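Local coordinates for protein tannase (Lactobacillus plantarum, PDB 3WA7) that hydrolyses ester bonds of tannins such as gallic acid esters, as a tannase built on the alpha/beta-hydrolase fold, at residues A[266-271]-A[427-432]; A[280-285]-A[290-295]. All blocks are in the same frame, centred on the assembly; numbering follows the deposited sequence.

How the interactions relate
Both contacts lie on the same side of the chain's centre, about 9 Å apart between their centres, and helix 252-271 ties them together. Interaction 1 sets the last turns of this helix against helix 425-436; interaction 2 joins the following loop to the start of helix 291-309. A probable hydrogen bond of 2.8 Å from Leu-284 N to Asn-270 OD1 bridges them; a second, less certain because Ser-266 has two conformations, joins Ser-266 OG to Asn-285 O. Phe-292 of interaction 2 also packs on Leu-269 and Ile-428, one residue from each side of interaction 1. The sulfate ion belongs to interaction 2, bound by Arg-293, and probably came from the crystallisation liquor.

Interaction 1 of 2, residues A[266-271]-A[427-432]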
loop_
_atom_site.group_PDB
_atom_site.type_symbol
_atom_site.label_atom_id
_atom_site.label_comp_id
_atom_site.label_asym_id
_atom_site.label_seq_id
_atom_site.Cartn_x
_atom_site.Cartn_y
_atom_site.Cartn_z
ATOM N N SER A 266 -7.066 18.161 -13.770
ATOM C CA SER A 266 -7.684 17.843 -15.059
ATOM C C SER A 266 -6.608 17.614 -16.110
ATOM O O SER A 266 -6.685 16.678 -16.902
ATOM C CB SER A 266 -8.622 18.967 -15.520
ATOM O OG SER A 266 -9.741 19.086 -14.660
ATOM N N THR A 267 -5.593 18.468 -16.110
ATOM C CA THR A 267 -4.513 18.334 -17.072
ATOM C C THR A 267 -3.732 17.049 -16.836
ATOM O O THR A 267 -3.423 16.318 -17.776
ATOM C CB THR A 267 -3.568 19.539 -16.995
ATOM O OG1 THR A 267 -4.312 20.726 -17.297
ATOM C CG2 THR A 267 -2.424 19.394 -17.992
ATOM N N TYR A 268 -3.410 16.782 -15.577
ATOM C CA TYR A 268 -2.682 15.572 -15.225
ATOM C C TYR A 268 -3.484 14.334 -15.632
ATOM O O TYR A 268 -2.976 13.438 -16.309
ATOM C CB TYR A 268 -2.422 15.524 -13.716
ATOM C CG TYR A 268 -1.924 14.171 -13.260
ATOM C CD1 TYR A 268 -0.679 13.691 -13.663
ATOM C CD2 TYR A 268 -2.727 13.343 -12.474
ATOM C CE1 TYR A 268 -0.244 12.416 -13.296
ATOM C CE2 TYR A 268 -2.304 12.070 -12.104
ATOM C CZ TYR A 268 -1.062 11.613 -12.517
ATOM O OH TYR A 268 -0.642 10.352 -12.151
ATOM N N LEU A 269 -4.741 14.288 -15.208
ATOM C CA LEU A 269 -5.598 13.151 -15.522
ATOM C C LEU A 269 -5.712 12.941 -17.030
ATOM O O LEU A 269 -5.516 11.829 -17.528
ATOM C CB LEU A 269 -6.985 13.357 -14.897
ATOM C CG LEU A 269 -8.025 12.224 -14.921
ATOM C CD1 LEU A 269 -8.681 12.128 -16.292
ATOM C CD2 LEU A 269 -7.363 10.909 -14.521
ATOM N N ASN A 270 -6.009 14.005 -17.767
ATOM C CA ASN A 270 -6.153 13.880 -19.212
ATOM C C ASN A 270 -4.899 13.370 -19.916
ATOM O O ASN A 270 -4.989 12.562 -20.840
ATOM C CB ASN A 270 -6.570 15.218 -19.828
ATOM C CG ASN A 270 -7.975 15.625 -19.436
ATOM O OD1 ASN A 270 -8.750 14.810 -18.932
ATOM N ND2 ASN A 270 -8.319 16.889 -19.676
ATOM N N GLN A 271 -3.729 13.830 -19.486
ATOM C CA GLN A 271 -2.496 13.406 -20.143
ATOM C C GLN A 271 -2.098 11.961 -19.860
ATOM O O GLN A 271 -1.209 11.425 -20.519
ATOM C CB GLN A 271 -1.348 14.369 -19.804
ATOM C CG GLN A 271 -0.983 14.473 -18.337
ATOM C CD GLN A 271 0.046 13.444 -17.918
ATOM O OE1 GLN A 271 1.123 13.346 -18.514
ATOM N NE2 GLN A 271 -0.272 12.678 -16.886
ATOM N N PRO A 427 -6.406 5.194 -6.331
ATOM C CA PRO A 427 -6.427 3.753 -6.613
ATOM C C PRO A 427 -7.121 3.437 -7.945
ATOM O O PRO A 427 -6.798 2.452 -8.608
ATOM C CB PRO A 427 -7.165 3.169 -5.406
ATOM C CG PRO A 427 -8.059 4.297 -4.971
ATOM C CD PRO A 427 -7.157 5.503 -5.103
ATOM N N ILE A 428 -8.070 4.279 -8.343
ATOM C CA ILE A 428 -8.769 4.054 -9.604
ATOM C C ILE A 428 -7.807 4.200 -10.786
ATOM O O ILE A 428 -7.863 3.422 -11.738
ATOM C CB ILE A 428 -9.961 5.032 -9.759
ATOM C CG1 ILE A 428 -11.043 4.677 -8.730
ATOM C CG2 ILE A 428 -10.525 4.953 -11.174
ATOM C CD1 ILE A 428 -12.167 5.696 -8.627
ATOM N N ILE A 429 -6.922 5.190 -10.721
ATOM C CA ILE A 429 -5.945 5.401 -11.786
ATOM C C ILE A 429 -5.047 4.173 -11.911
ATOM O O ILE A 429 -4.766 3.710 -13.016
ATOM C CB ILE A 429 -5.070 6.645 -11.513
ATOM C CG1 ILE A 429 -5.891 7.919 -11.746
ATOM C CG2 ILE A 429 -3.840 6.630 -12.419
ATOM C CD1 ILE A 429 -5.190 9.194 -11.301
ATOM N N LEU A 430 -4.604 3.643 -10.776
ATOM C CA LEU A 430 -3.750 2.462 -10.775
ATOM C C LEU A 430 -4.483 1.271 -11.395
ATOM O O LEU A 430 -3.947 0.571 -12.255
ATOM C CB LEU A 430 -3.319 2.122 -9.344
ATOM C CG LEU A 430 -2.553 0.810 -9.136
ATOM C CD1 LEU A 430 -1.292 0.787 -9.990
ATOM C CD2 LEU A 430 -2.207 0.664 -7.665
ATOM N N ALA A 431 -5.717 1.049 -10.957
ATOM C CA ALA A 431 -6.509 -0.061 -11.470
ATOM C C ALA A 431 -6.728 0.014 -12.981
ATOM O O ALA A 431 -6.591 -0.986 -13.689
ATOM C CB ALA A 431 -7.852 -0.118 -10.748
ATOM N N ILE A 432 -7.072 1.194 -13.481
ATOM C CA ILE A 432 -7.318 1.335 -14.910
ATOM C C ILE A 432 -6.036 1.232 -15.718
ATOM O O ILE A 432 -6.019 0.611 -16.781
ATOM C CB ILE A 432 -8.033 2.663 -15.224
ATOM C CG1 ILE A 432 -9.422 2.652 -14.580
ATOM C CG2 ILE A 432 -8.147 2.858 -16.740
ATOM C CD1 ILE A 432 -10.204 3.941 -14.768
#
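Ile-429 carries one whole side of this contact, pushing its terminal methyl group into the angle between Tyr-268 and Leu-269 of the facing helix. Its CD1 lies 4.2 Å from Tyr-268 CE2 and equally 4.2 Å from Leu-269 CD2, in directions roughly at right angles. An extended outer torsion (chi2 171°) carries that methyl well out from the backbone, which suits helices whose nearest CA atoms, those of Leu-269 and Ile-429, are still 8.6 Å apart. Tyr-268 reaches across with CG anti to the backbone N (chi1 168°), and its ring meets the isoleucine chain at a slant. A tyrosine fits here because its ring carbons can join an apolar contact while its hydroxyl hydrogen-bonds Asn-208; stacking on His-211 further fixes the ring. The two segments bury only 103 Å² between them, so the burial of all three residues owes much to other neighbours, among them Phe-292 against Leu-269.

Away from this cluster the segment is polar and solvent-exposed at Thr-267 and Gln-271; the latter folds back on its own helix: NE2 gives a hydrogen bond of 2.9 Å to a lone pair of Tyr-268 O, almost in the plane of the side-chain amide.

Helix 425-436 links the neighbouring parallel strands 410-414 and 440-444 and is thus part of a beta-alpha-beta crossover. Helix 252-271 belongs to the long insertion between strands 199-203 and 410-414. The arrangement is consistent with an inserted region, of the lid kind many alpha/beta-hydrolases carry, packed on the core.

Interaction 2 of 2, residues A[280-285]-A[290-295]; sequences THLTLN and GSFRDV. With SO4 (sulfate ion), chain B.
A mixed backbone and side-chain contact joins loop residues Leu-282, Thr-283 and Leu-284, which follow helix 252-271, to the first turn of helix 291-309. Thr-283 is gripped through both backbone polar atoms. Its N-H gives a nearly straight bond (170°) to Ser-291 OG, 2.9 Å away, and Thr-283 O accepts from Phe-292 N at 3.0 Å, which lacks an acceptor in its own helix. A small hydroxyl suits position 291, where chi1 51° sets OG between the backbone N and carbonyl carbon. Gly-290, the N-cap, has phi 138°, where a CB would jam against the preceding carbonyl O and clash with Thr-283 O.

Water 2 accepts from Ser-291 N at 2.9 Å and pairs with Thr-283 OG1; water 1 donates to His-281 O and pairs with Ser-291 OG. Beside these polar links, Leu-284 CD2 packs 3.8 Å from Phe-292 CB, while Leu-282 CD1 lies at the phenyl edge and near Val-295.

Arg-293, extended from CG to NE, runs clear of the loop and turns a guanidinium edge to the sulfate: NE to O3 is 2.7 Å, NH2 to O2 2.9 Å. Arg-297 and backbone N of Leu-332 and Ser-333 complete this site. A loop carbonyl and a water thus satisfy the N-H groups of Phe-292 and Ser-291, while positive charge and backbone N-H groups would be expected to favour an anion such as this sulfate.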
loop_
_atom_site.group_PDB
_atom_site.type_symbol
_atom_site.label_atom_id
_atom_site.label_comp_id
_atom_site.label_asym_id
_atom_site.label_seq_id
_atom_site.Cartn_x
_atom_site.Cartn_y
_atom_site.Cartn_z
ATOM N N THR A 280 -11.562 4.367 -25.718
ATOM C CA THR A 280 -11.985 5.745 -25.483
ATOM C C THR A 280 -11.159 6.353 -24.350
ATOM O O THR A 280 -10.956 5.718 -23.324
ATOM C CB THR A 280 -13.470 5.808 -25.084
ATOM O OG1 THR A 280 -14.276 5.260 -26.135
ATOM C CG2 THR A 280 -13.883 7.235 -24.829
ATOM N N HIS A 281 -10.693 7.586 -24.536
ATOM C CA HIS A 281 -9.888 8.254 -23.517
ATOM C C HIS A 281 -10.740 8.909 -22.433
ATOM O O HIS A 281 -11.658 9.676 -22.729
ATOM C CB HIS A 281 -8.995 9.316 -24.167
ATOM C CG HIS A 281 -7.975 8.756 -25.107
ATOM N ND1 HIS A 281 -7.218 9.549 -25.943
ATOM C CD2 HIS A 281 -7.574 7.482 -25.332
ATOM C CE1 HIS A 281 -6.396 8.788 -26.643
ATOM N NE2 HIS A 281 -6.591 7.530 -26.292
ATOM N N LEU A 282 -10.435 8.601 -21.175
ATOM C CA LEU A 282 -11.165 9.177 -20.049
ATOM C C LEU A 282 -10.602 10.561 -19.770
ATOM O O LEU A 282 -9.382 10.753 -19.771
ATOM C CB LEU A 282 -11.015 8.299 -18.803
ATOM C CG LEU A 282 -11.631 6.902 -18.901
ATOM C CD1 LEU A 282 -11.350 6.132 -17.619
ATOM C CD2 LEU A 282 -13.131 7.018 -19.135
ATOM N N THR A 283 -11.482 11.527 -19.521
ATOM C CA THR A 283 -11.036 12.895 -19.279
ATOM C C THR A 283 -11.845 13.654 -18.236
ATOM O O THR A 283 -12.850 13.167 -17.710
ATOM C CB THR A 283 -11.099 13.735 -20.579
ATOM O OG1 THR A 283 -12.456 13.791 -21.033
ATOM C CG2 THR A 283 -10.232 13.125 -21.674
ATOM N N LEU A 284 -11.376 14.862 -17.948
ATOM C CA LEU A 284 -12.027 15.773 -17.020
ATOM C C LEU A 284 -11.959 17.140 -17.678
ATOM O O LEU A 284 -10.969 17.462 -18.337
ATOM C CB LEU A 284 -11.287 15.831 -15.684
ATOM C CG LEU A 284 -11.410 14.627 -14.750
ATOM C CD1 LEU A 284 -10.542 14.856 -13.515
ATOM C CD2 LEU A 284 -12.869 14.425 -14.356
ATOM N N ASN A 285 -13.003 17.943 -17.524
ATOM C CA ASN A 285 -12.964 19.269 -18.119
ATOM C C ASN A 285 -12.386 20.234 -17.101
ATOM O O ASN A 285 -11.956 19.830 -16.019
ATOM C CB ASN A 285 -14.358 19.737 -18.561
ATOM C CG ASN A 285 -15.323 19.893 -17.405
ATOM O OD1 ASN A 285 -14.917 20.069 -16.254
ATOM N ND2 ASN A 285 -16.614 19.856 -17.712
ATOM N N GLY A 290 -16.807 15.271 -16.050
ATOM C CA GLY A 290 -16.426 14.502 -17.220
ATOM C C GLY A 290 -16.485 12.996 -17.079
ATOM O O GLY A 290 -16.900 12.464 -16.048
ATOM N N SER A 291 -16.048 12.306 -18.126
ATOM C CA SER A 291 -16.079 10.852 -18.138
ATOM C C SER A 291 -15.340 10.205 -16.973
ATOM O O SER A 291 -15.793 9.188 -16.444
ATOM C CB SER A 291 -15.541 10.325 -19.471
ATOM O OG SER A 291 -14.285 10.889 -19.788
ATOM N N PHE A 292 -14.215 10.780 -16.555
ATOM C CA PHE A 292 -13.491 10.192 -15.434
ATOM C C PHE A 292 -14.280 10.359 -14.141
ATOM O O PHE A 292 -14.312 9.454 -13.307
ATOM C CB PHE A 292 -12.110 10.823 -15.252
ATOM C CG PHE A 292 -11.309 10.183 -14.153
ATOM C CD1 PHE A 292 -10.737 8.923 -14.332
ATOM C CD2 PHE A 292 -11.171 10.809 -12.921
ATOM C CE1 PHE A 292 -10.043 8.299 -13.297
ATOM C CE2 PHE A 292 -10.478 10.192 -11.878
ATOM C CZ PHE A 292 -9.914 8.938 -12.065
ATOM N N ARG A 293 -14.908 11.517 -13.963
ATOM C CA ARG A 293 -15.697 11.745 -12.757
ATOM C C ARG A 293 -16.831 10.719 -12.709
ATOM O O ARG A 293 -17.175 10.204 -11.640
ATOM C CB ARG A 293 -16.282 13.156 -12.749
ATOM C CG ARG A 293 -17.050 13.478 -11.473
ATOM C CD ARG A 293 -17.689 14.856 -11.528
ATOM N NE ARG A 293 -18.355 15.213 -10.275
ATOM C CZ ARG A 293 -17.747 15.757 -9.225
ATOM N NH1 ARG A 293 -16.447 16.019 -9.268
ATOM N NH2 ARG A 293 -18.441 16.043 -8.129
ATOM N N ASP A 294 -17.408 10.430 -13.873
ATOM C CA ASP A 294 -18.492 9.453 -13.975
ATOM C C ASP A 294 -18.049 8.108 -13.402
ATOM O O ASP A 294 -18.827 7.416 -12.743
ATOM C CB ASP A 294 -18.902 9.244 -15.440
ATOM C CG ASP A 294 -19.767 10.368 -15.991
ATOM O OD1 ASP A 294 -20.011 11.370 -15.284
ATOM O OD2 ASP A 294 -20.210 10.238 -17.153
ATOM N N VAL A 295 -16.798 7.736 -13.668
ATOM C CA VAL A 295 -16.258 6.468 -13.191
ATOM C C VAL A 295 -16.216 6.428 -11.672
ATOM O O VAL A 295 -16.604 5.433 -11.060
ATOM C CB VAL A 295 -14.839 6.214 -13.760
ATOM C CG1 VAL A 295 -14.250 4.938 -13.171
ATOM C CG2 VAL A 295 -14.912 6.096 -15.274
HETATM S S SO4 B . -21.991 15.088 -9.188
HETATM O O1 SO4 B . -22.517 13.734 -8.940
HETATM O O2 SO4 B . -21.290 15.594 -7.998
HETATM O O3 SO4 B . -21.060 15.053 -10.330
HETATM O O4 SO4 B . -23.114 15.993 -9.508
HETATM O O HOH W 1 -14.038 11.010 -22.447
HETATM O O HOH W 2 -15.101 14.172 -20.134
#